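Local coordinates for protein PHOX (Pseudomonas fluorescens, PDB 4A9V) that hydrolyses phosphate monoesters as an alkaline phosphatase, using an iron-calcium cofactor held in a beta-propeller, at residues 80-85 with 121-126. Numbering follows the deposited sequence.
Sequences KNRALM and VIEVQR
R82 and E123 face each other diagonally across the two middle strands of a four-stranded antiparallel sheet, a blade of the beta-propeller. R82 grips E123 side-on in a salt bridge: R82 NE donates to E123 OE2 at 2.8 Å and R82 NH2 to E123 OE1 at 3.0 Å. The guanidinium and carboxylate planes are turned 35° apart. A bend at chi3 (78°) swings the arginine head round to the acid, whose own chain is fully extended. Q125, on the same face, runs beside R82 and points the same way, CG against CG. Its NE2 donates to E123 OE2 at 2.7 Å, from the opposite face of the carboxylate to R82 NE, so that oxygen is clamped between two donors. S137 on strand 130-144 also bonds OE1, which ties the buried acid to the next strand, while F76 makes a cation-pi contact with R82. L84 continues this face, resting CD2 on CA and CB of E123.

The other face is apolar. A83 CB meets V124 CG2, and M85 crosses V124 at about a right angle, its SD 4.1 Å from CG1; L35 of strand 30-37, in a neighbouring sheet, packs on both M85 and V124. Between the faces, A83 with V124 and M85 with I122 form hydrogen-bonded pairs.

Where the chain turns into strand 82-89, R126 reaches alongside the corner at K80 and N81, its chain bent only at chi3, with NH1 salt-bridged to D541. The planes of its guanidinium and the N81 amide stand 84° apart; NH2 makes a weak bond to K80 O, and NE donates within the guanidinium plane to N81 OD1 at 2.9 Å.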
loop_
_atom_site.group_PDB
_atom_site.type_symbol
_atom_site.label_atom_id
_atom_site.label_comp_id
_atom_site.label_asym_id
_atom_site.label_seq_id
_atom_site.Cartn_x
_atom_site.Cartn_y
_atom_site.Cartn_z
ATOM N N LYS A 80 23.402 15.640 4.087
ATOM C CA LYS A 80 22.212 16.010 4.854
ATOM C C LYS A 80 21.171 16.677 3.957
ATOM O O LYS A 80 19.991 16.760 4.296
ATOM C CB LYS A 80 22.615 16.968 5.984
ATOM C CG LYS A 80 21.452 17.513 6.795
ATOM C CD LYS A 80 21.928 18.307 8.002
ATOM C CE LYS A 80 20.762 18.941 8.747
ATOM N NZ LYS A 80 21.201 19.705 9.948
ATOM N N ASN A 81 21.632 17.200 2.833
ATOM C CA ASN A 81 20.757 17.922 1.907
ATOM C C ASN A 81 20.391 17.139 0.653
ATOM O O ASN A 81 19.887 17.706 -0.309
ATOM C CB ASN A 81 21.367 19.270 1.534
ATOM C CG ASN A 81 21.327 20.257 2.677
ATOM O OD1 ASN A 81 20.460 20.185 3.540
ATOM N ND2 ASN A 81 22.270 21.176 2.692
ATOM N N ARG A 82 20.572 15.825 0.715
ATOM C CA ARG A 82 20.176 14.925 -0.373
ATOM C C ARG A 82 19.383 13.772 0.231
ATOM O O ARG A 82 19.632 13.366 1.365
ATOM C CB ARG A 82 21.398 14.350 -1.114
ATOM C CG ARG A 82 22.252 15.348 -1.886
ATOM C CD ARG A 82 23.448 14.666 -2.542
ATOM N NE ARG A 82 23.077 13.954 -3.763
ATOM C CZ ARG A 82 23.916 13.228 -4.489
ATOM N NH1 ARG A 82 25.186 13.122 -4.123
ATOM N NH2 ARG A 82 23.474 12.564 -5.552
ATOM N N ALA A 83 18.492 13.186 -0.565
ATOM C CA ALA A 83 17.782 11.970 -0.166
ATOM C C ALA A 83 17.298 11.285 -1.431
ATOM O O ALA A 83 17.195 11.915 -2.486
ATOM C CB ALA A 83 16.608 12.296 0.743
ATOM N N LEU A 84 17.009 9.994 -1.332
ATOM C CA LEU A 84 16.289 9.300 -2.386
ATOM C C LEU A 84 14.886 8.996 -1.898
ATOM O O LEU A 84 14.676 8.699 -0.731
ATOM C CB LEU A 84 16.989 7.995 -2.789
ATOM C CG LEU A 84 18.442 8.118 -3.248
ATOM C CD1 LEU A 84 18.914 6.760 -3.739
ATOM C CD2 LEU A 84 18.597 9.167 -4.341
ATOM N N MET A 85 13.928 9.029 -2.814
ATOM C CA MET A 85 12.591 8.541 -2.532
ATOM C C MET A 85 12.250 7.446 -3.525
ATOM O O MET A 85 12.536 7.574 -4.712
ATOM C CB MET A 85 11.581 9.682 -2.638
ATOM C CG MET A 85 11.800 10.742 -1.587
ATOM S SD MET A 85 10.639 12.125 -1.648
ATOM C CE MET A 85 9.137 11.360 -1.042
ATOM N N VAL A 121 12.069 5.746 -8.629
ATOM C CA VAL A 121 13.098 6.185 -7.693
ATOM C C VAL A 121 13.597 7.551 -8.140
ATOM O O VAL A 121 13.908 7.740 -9.319
ATOM C CB VAL A 121 14.288 5.204 -7.648
ATOM C CG1 VAL A 121 15.326 5.666 -6.634
ATOM C CG2 VAL A 121 13.816 3.797 -7.330
ATOM N N ILE A 122 13.571 8.512 -7.219
ATOM C CA ILE A 122 13.995 9.873 -7.518
ATOM C C ILE A 122 14.944 10.400 -6.456
ATOM O O ILE A 122 14.857 10.024 -5.290
ATOM C CB ILE A 122 12.797 10.834 -7.662
ATOM C CG1 ILE A 122 12.041 11.001 -6.338
ATOM C CG2 ILE A 122 11.873 10.369 -8.782
ATOM C CD1 ILE A 122 10.951 12.053 -6.401
ATOM N N GLU A 123 15.843 11.290 -6.862
ATOM C CA GLU A 123 16.611 12.087 -5.927
ATOM C C GLU A 123 15.887 13.385 -5.623
ATOM O O GLU A 123 15.356 14.042 -6.526
ATOM C CB GLU A 123 18.004 12.384 -6.486
ATOM C CG GLU A 123 18.830 13.229 -5.527
ATOM C CD GLU A 123 20.236 13.533 -5.991
ATOM O OE1 GLU A 123 20.797 12.754 -6.784
ATOM O OE2 GLU A 123 20.831 14.467 -5.417
ATOM N N VAL A 124 15.915 13.770 -4.349
ATOM C CA VAL A 124 15.501 15.098 -3.934
ATOM C C VAL A 124 16.655 15.785 -3.212
ATOM O O VAL A 124 17.498 15.136 -2.587
ATOM C CB VAL A 124 14.237 15.050 -3.044
ATOM C CG1 VAL A 124 13.059 14.545 -3.856
ATOM C CG2 VAL A 124 14.446 14.179 -1.818
ATOM N N GLN A 125 16.711 17.102 -3.335
ATOM C CA GLN A 125 17.760 17.895 -2.714
ATOM C C GLN A 125 17.111 19.092 -2.049
ATOM O O GLN A 125 16.154 19.667 -2.571
ATOM C CB GLN A 125 18.765 18.380 -3.762
ATOM C CG GLN A 125 19.878 17.395 -4.085
ATOM C CD GLN A 125 20.849 17.929 -5.125
ATOM O OE1 GLN A 125 20.841 19.121 -5.440
ATOM N NE2 GLN A 125 21.598 17.027 -5.755
ATOM N N ARG A 126 17.707 19.529 -0.954
ATOM C CA ARG A 126 17.179 20.649 -0.215
ATOM C C ARG A 126 17.937 21.901 -0.600
ATOM O O ARG A 126 19.165 21.954 -0.502
ATOM C CB ARG A 126 17.303 20.407 1.277
ATOM C CG ARG A 126 16.880 21.610 2.088
ATOM C CD ARG A 126 16.595 21.245 3.525
ATOM N NE ARG A 126 17.609 20.366 4.098
ATOM C CZ ARG A 126 17.397 19.635 5.181
ATOM N NH1 ARG A 126 16.218 19.700 5.784
ATOM N NH2 ARG A 126 18.311 18.774 5.601
#